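Local coordinates for oxidoreductase, short chain dehydrogenase/reductase family protein (Bifidobacterium adolescentis L2-32, PDB 6OW4) that is an NADH-dependent 20beta-hydroxysteroid dehydrogenase of the short-chain dehydrogenase/reductase family, binding its dinucleotide on a Rossmann fold, at residues 129-134 against 150-155; 40-45 against 273-278. All coordinates share one frame; numbering follows the deposited sequence.

Contact 1 of 2, residues 129-134 against 150-155; sequences AGVNVP and NINLNG. With NAD (nicotinamide-adenine-dinucleotide), chain N.
The side-chain amide of N152 faces the backbone of V131 and reads both of its polar groups, while I151, one residue earlier on the same helix, holds the V131 side chain. The loop 129-134 begins with the last two residues of the Asn-Ala-Gly signature that follows a strand in short-chain dehydrogenases, and N152 probably corresponds to the asparagine of the Asn-Ser-Tyr-Lys tetrad of relatives. V131 N donates to N152 OD1 at 2.9 Å, lying in the plane of the acceptor carbonyl on a lone pair. In return N152 ND2 reaches V131 O at 3.1 Å, within 11° of the asparagine's own amide plane, so the two bonds fix how the amide is rotated. T203 OG1 of helix 198-217 takes a second hydrogen bond from ND2. With chi1 at -69°, CG stands beside the backbone N of N152, which carries the amide across to the loop. A leucine in its place would be similar in bulk but is likely to leave the V131 N-H and C=O, as well as T203 OG1, without these mates. Beside the polar pair, V131 and I151 meet at about a right angle: V131 CG1 touches I151 CD1 at 3.6 Å and I151 CG2 at 3.7 Å. The same I151 CG2 also lies 3.6 Å from N7A of the NAD adenine. G130 passes close to the cofactor, where a side chain would collide with O3D, a hydroxyl of the nicotinamide ribose; the G130 N-H makes a weak bond to O4B, the ring oxygen of the adenosine ribose. The helix itself widens here into a pi-type turn, in which G155 N bonds to N150 O at 3.0 Å.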
# COMPACT_ATOMS: atom_id res chain seq x y z
N ALA F 129 -9.31 -22.63 2.97
CA ALA F 129 -9.35 -23.48 1.76
C ALA F 129 -8.80 -22.69 0.56
O ALA F 129 -9.30 -21.57 0.31
CB ALA F 129 -10.75 -23.96 1.49
N GLY F 130 -7.81 -23.25 -0.13
CA GLY F 130 -7.20 -22.68 -1.34
C GLY F 130 -6.32 -23.70 -2.04
O GLY F 130 -6.11 -24.79 -1.46
N VAL F 131 -5.82 -23.38 -3.23
CA VAL F 131 -5.04 -24.32 -4.09
C VAL F 131 -4.15 -23.51 -5.04
O VAL F 131 -4.58 -22.42 -5.47
CB VAL F 131 -5.97 -25.28 -4.86
CG1 VAL F 131 -6.71 -24.57 -5.99
CG2 VAL F 131 -5.24 -26.50 -5.38
N ASN F 132 -2.96 -24.03 -5.35
CA ASN F 132 -2.08 -23.54 -6.44
C ASN F 132 -2.05 -24.60 -7.54
O ASN F 132 -1.64 -25.74 -7.25
CB ASN F 132 -0.68 -23.19 -5.92
CG ASN F 132 0.08 -22.23 -6.82
OD1 ASN F 132 -0.38 -21.87 -7.90
ND2 ASN F 132 1.25 -21.80 -6.37
N VAL F 133 -2.51 -24.24 -8.74
CA VAL F 133 -2.68 -25.17 -9.90
C VAL F 133 -1.39 -25.13 -10.73
O VAL F 133 -0.87 -24.05 -10.99
CB VAL F 133 -3.91 -24.79 -10.74
CG1 VAL F 133 -4.18 -25.80 -11.85
CG2 VAL F 133 -5.14 -24.60 -9.87
N PRO F 134 -0.84 -26.29 -11.15
CA PRO F 134 0.33 -26.32 -12.03
C PRO F 134 0.11 -25.60 -13.38
O PRO F 134 -1.00 -25.63 -13.88
CB PRO F 134 0.57 -27.81 -12.27
CG PRO F 134 -0.04 -28.48 -11.06
CD PRO F 134 -1.26 -27.64 -10.74
N ASN F 150 -12.38 -20.27 -9.45
CA ASN F 150 -13.58 -20.99 -8.96
C ASN F 150 -13.34 -21.48 -7.52
O ASN F 150 -14.27 -21.38 -6.70
CB ASN F 150 -13.97 -22.15 -9.88
CG ASN F 150 -14.58 -21.67 -11.19
OD1 ASN F 150 -14.99 -20.52 -11.31
ND2 ASN F 150 -14.65 -22.56 -12.16
N ILE F 151 -12.13 -21.97 -7.23
CA ILE F 151 -11.78 -22.52 -5.89
C ILE F 151 -11.45 -21.35 -4.95
O ILE F 151 -12.22 -21.13 -3.99
CB ILE F 151 -10.64 -23.55 -5.99
CG1 ILE F 151 -11.07 -24.77 -6.81
CG2 ILE F 151 -10.13 -23.95 -4.61
CD1 ILE F 151 -9.94 -25.66 -7.27
N ASN F 152 -10.36 -20.62 -5.23
CA ASN F 152 -9.78 -19.60 -4.31
C ASN F 152 -10.78 -18.46 -4.08
O ASN F 152 -11.08 -18.18 -2.91
CB ASN F 152 -8.44 -19.05 -4.83
CG ASN F 152 -7.33 -20.08 -4.79
OD1 ASN F 152 -7.48 -21.16 -4.22
ND2 ASN F 152 -6.20 -19.75 -5.39
N LEU F 153 -11.27 -17.82 -5.14
CA LEU F 153 -12.09 -16.57 -5.05
C LEU F 153 -13.56 -16.91 -4.78
O LEU F 153 -14.09 -16.43 -3.76
CB LEU F 153 -11.93 -15.76 -6.34
CG LEU F 153 -12.63 -14.40 -6.35
CD1 LEU F 153 -12.26 -13.58 -5.13
CD2 LEU F 153 -12.31 -13.64 -7.63
N ASN F 154 -14.19 -17.68 -5.67
CA ASN F 154 -15.64 -17.99 -5.61
C ASN F 154 -15.91 -18.89 -4.39
O ASN F 154 -16.85 -18.58 -3.63
CB ASN F 154 -16.16 -18.62 -6.91
CG ASN F 154 -16.09 -17.67 -8.09
OD1 ASN F 154 -15.60 -16.55 -7.98
ND2 ASN F 154 -16.57 -18.12 -9.24
N GLY F 155 -15.10 -19.94 -4.21
CA GLY F 155 -15.19 -20.86 -3.06
C GLY F 155 -15.16 -20.11 -1.74
O GLY F 155 -16.10 -20.28 -0.94
PA NAD N . -2.84 -27.39 1.81
O1A NAD N . -2.90 -27.67 0.35
O2A NAD N . -2.72 -28.71 2.59
O5B NAD N . -4.15 -26.63 2.31
C5B NAD N . -5.21 -26.34 1.41
C4B NAD N . -6.47 -27.10 1.89
O4B NAD N . -7.70 -26.49 1.14
C3B NAD N . -6.43 -28.34 1.61
O3B NAD N . -6.70 -29.18 2.79
C2B NAD N . -7.60 -28.62 0.47
O2B NAD N . -8.17 -29.95 0.64
C1B NAD N . -8.48 -27.72 0.64
N9A NAD N . -9.15 -27.41 -0.66
C8A NAD N . -8.78 -27.05 -1.91
N7A NAD N . -9.90 -26.94 -2.67
C5A NAD N . -10.96 -27.23 -1.89
C6A NAD N . -12.33 -27.26 -2.17
N6A NAD N . -13.15 -27.02 -3.31
N1A NAD N . -13.21 -27.59 -1.19
C2A NAD N . -12.76 -27.89 0.07
N3A NAD N . -11.40 -27.86 0.35
C4A NAD N . -10.51 -27.52 -0.64
O3 NAD N . -1.53 -26.45 2.12
PN NAD N . -1.56 -25.17 3.11
O1N NAD N . -0.16 -24.63 3.22
O2N NAD N . -2.05 -25.62 4.49
O5D NAD N . -2.50 -24.05 2.49
C5D NAD N . -3.61 -23.54 3.21
C4D NAD N . -3.96 -22.12 2.69
O4D NAD N . -2.96 -21.31 2.91
C3D NAD N . -4.18 -22.14 1.19
O3D NAD N . -5.28 -21.39 0.87
C2D NAD N . -2.89 -21.50 0.60
O2D NAD N . -3.23 -20.88 -0.71
C1D NAD N . -2.54 -20.64 1.50
N1N NAD N . -1.11 -20.32 1.53
C2N NAD N . -0.19 -21.27 1.96
C3N NAD N . 1.18 -20.96 1.99
C7N NAD N . 2.23 -22.01 2.45
O7N NAD N . 3.36 -21.96 2.00
N7N NAD N . 1.89 -23.02 3.39
C4N NAD N . 1.61 -19.70 1.61
C5N NAD N . 0.69 -18.75 1.19
C6N NAD N . -0.67 -19.07 1.17

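Contact 2 of 2, residues 40-45 against 273-278; sequences RGRKGF and ASDASS
A273 O receives the guanidinium of R42: NH1 comes within 2.6 Å of this carbonyl oxygen, in a bond that is weak because the N-H is badly bent toward it, at 119°. R42 NH2 stands 3.0 Å from the same oxygen. The carbonyl lies oblique to the guanidinium, whereas D275 approaches its edge near the plane, with OD1 3.8 Å from NH1 in a long salt bridge. After an anti chi2, a bend at chi3 (67°) turns the guanidinium of R42 toward A273 O. A second conformer of R42 is modelled too, so these contacts describe one of its positions. The pairing joins two ends of the Rossmann fold: R42 stands near the beginning of strand 42-47, the first strand of the parallel sheet, lying between 66-72 and 124-127, and A273 closes helix 262-273. A positive group beside a helix C terminus is a recurrent match, and here the partial negative charge of that end would probably favour the arginine. S274, the first residue to leave the helix, turns its OG back to L270 O and F271 O, and S277 OG likewise bonds to F271 O. On the strand side R42 NH2 makes a further weak bond to D123 O, and the arginine packs on F124 of strand 124-127. Past the helix, the chain faces a neighbouring subunit, where A276 O and S278 OG are hydrogen-bonded to S267 OG and E264 OE2 respectively, both of the neighbouring subunit.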
# COMPACT_ATOMS: atom_id res chain seq x y z
N ARG F 40 -13.36 -19.17 24.91
CA ARG F 40 -14.32 -19.97 25.71
C ARG F 40 -15.74 -19.47 25.43
O ARG F 40 -15.92 -18.24 25.33
CB ARG F 40 -13.98 -19.90 27.20
CG ARG F 40 -12.67 -20.57 27.56
CD ARG F 40 -12.67 -21.19 28.95
NE ARG F 40 -11.42 -21.88 29.23
CZ ARG F 40 -11.06 -23.06 28.72
NH1 ARG F 40 -11.85 -23.71 27.88
NH2 ARG F 40 -9.89 -23.58 29.06
N GLY F 41 -16.69 -20.40 25.28
CA GLY F 41 -18.10 -20.11 24.98
C GLY F 41 -18.29 -19.59 23.56
O GLY F 41 -19.33 -18.94 23.32
N ARG F 42 -17.34 -19.88 22.66
CA ARG F 42 -17.38 -19.42 21.24
C ARG F 42 -17.36 -20.65 20.31
O ARG F 42 -16.80 -21.68 20.72
CB ARG F 42 -16.21 -18.48 20.93
CG ARG F 42 -16.40 -17.07 21.47
CD ARG F 42 -15.37 -16.09 20.95
NE ARG F 42 -15.48 -15.84 19.52
CZ ARG F 42 -14.83 -14.89 18.85
NH1 ARG F 42 -14.00 -14.08 19.48
NH2 ARG F 42 -15.01 -14.76 17.55
N LYS F 43 -17.97 -20.50 19.13
CA LYS F 43 -18.14 -21.59 18.13
C LYS F 43 -17.84 -21.02 16.74
O LYS F 43 -18.16 -19.84 16.50
CB LYS F 43 -19.56 -22.15 18.21
CG LYS F 43 -20.05 -22.44 19.62
CD LYS F 43 -21.44 -23.03 19.66
CE LYS F 43 -21.93 -23.28 21.07
NZ LYS F 43 -23.40 -23.45 21.11
N GLY F 44 -17.25 -21.83 15.87
CA GLY F 44 -16.86 -21.43 14.50
C GLY F 44 -16.36 -22.61 13.70
O GLY F 44 -16.36 -23.73 14.24
N PHE F 45 -15.92 -22.38 12.46
CA PHE F 45 -15.43 -23.43 11.54
C PHE F 45 -14.14 -22.97 10.86
O PHE F 45 -13.87 -21.75 10.79
CB PHE F 45 -16.51 -23.82 10.54
CG PHE F 45 -16.88 -22.77 9.52
CD1 PHE F 45 -17.89 -21.86 9.77
CD2 PHE F 45 -16.22 -22.71 8.30
CE1 PHE F 45 -18.23 -20.90 8.83
CE2 PHE F 45 -16.56 -21.75 7.36
CZ PHE F 45 -17.57 -20.85 7.62
N ALA F 273 -9.17 -13.95 15.69
CA ALA F 273 -10.43 -14.61 16.11
C ALA F 273 -10.88 -14.08 17.48
O ALA F 273 -12.10 -13.89 17.67
CB ALA F 273 -10.25 -16.11 16.13
N SER F 274 -9.92 -13.83 18.39
CA SER F 274 -10.16 -13.46 19.81
C SER F 274 -10.37 -11.94 19.95
O SER F 274 -10.21 -11.22 18.95
CB SER F 274 -9.04 -13.96 20.69
OG SER F 274 -7.84 -13.23 20.47
N ASP F 275 -10.69 -11.48 21.16
CA ASP F 275 -10.97 -10.06 21.49
C ASP F 275 -9.67 -9.25 21.56
O ASP F 275 -9.77 -8.01 21.64
CB ASP F 275 -11.72 -9.92 22.82
CG ASP F 275 -13.05 -10.65 22.84
OD1 ASP F 275 -13.10 -11.78 22.33
OD2 ASP F 275 -14.02 -10.07 23.36
N ALA F 276 -8.52 -9.92 21.55
CA ALA F 276 -7.18 -9.28 21.53
C ALA F 276 -7.08 -8.30 20.35
O ALA F 276 -6.31 -7.33 20.46
CB ALA F 276 -6.10 -10.33 21.46
N SER F 277 -7.84 -8.54 19.28
CA SER F 277 -7.86 -7.72 18.03
C SER F 277 -9.23 -7.06 17.84
O SER F 277 -9.61 -6.83 16.67
CB SER F 277 -7.50 -8.59 16.85
OG SER F 277 -8.47 -9.61 16.67
N SER F 278 -9.92 -6.72 18.93
CA SER F 278 -11.33 -6.24 18.96
C SER F 278 -11.49 -4.92 18.20
O SER F 278 -12.64 -4.61 17.82
CB SER F 278 -11.84 -6.12 20.37
OG SER F 278 -10.96 -5.36 21.17

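In the fold
From the N terminus the chain passes helix 12-20 and reaches 40-45, which runs into the first strand of the sheet and is the earlier half of contact 2. It then builds the 66-72 and 96-99 strands and crosses back to strand 124-127, after which contact 1 closes a short loop by setting 129-134 against helix 142-170. Strands 174-179 and 223-230 and several helices follow before 273-278 completes contact 2, with strand 284-287 still to come, so contact 1 is nested inside a much larger loop. Their centres lie about 26 Å apart on opposite sides of the chain's centre: contact 1 borders the cofactor, and contact 2 ties the first strand to the region before the last one.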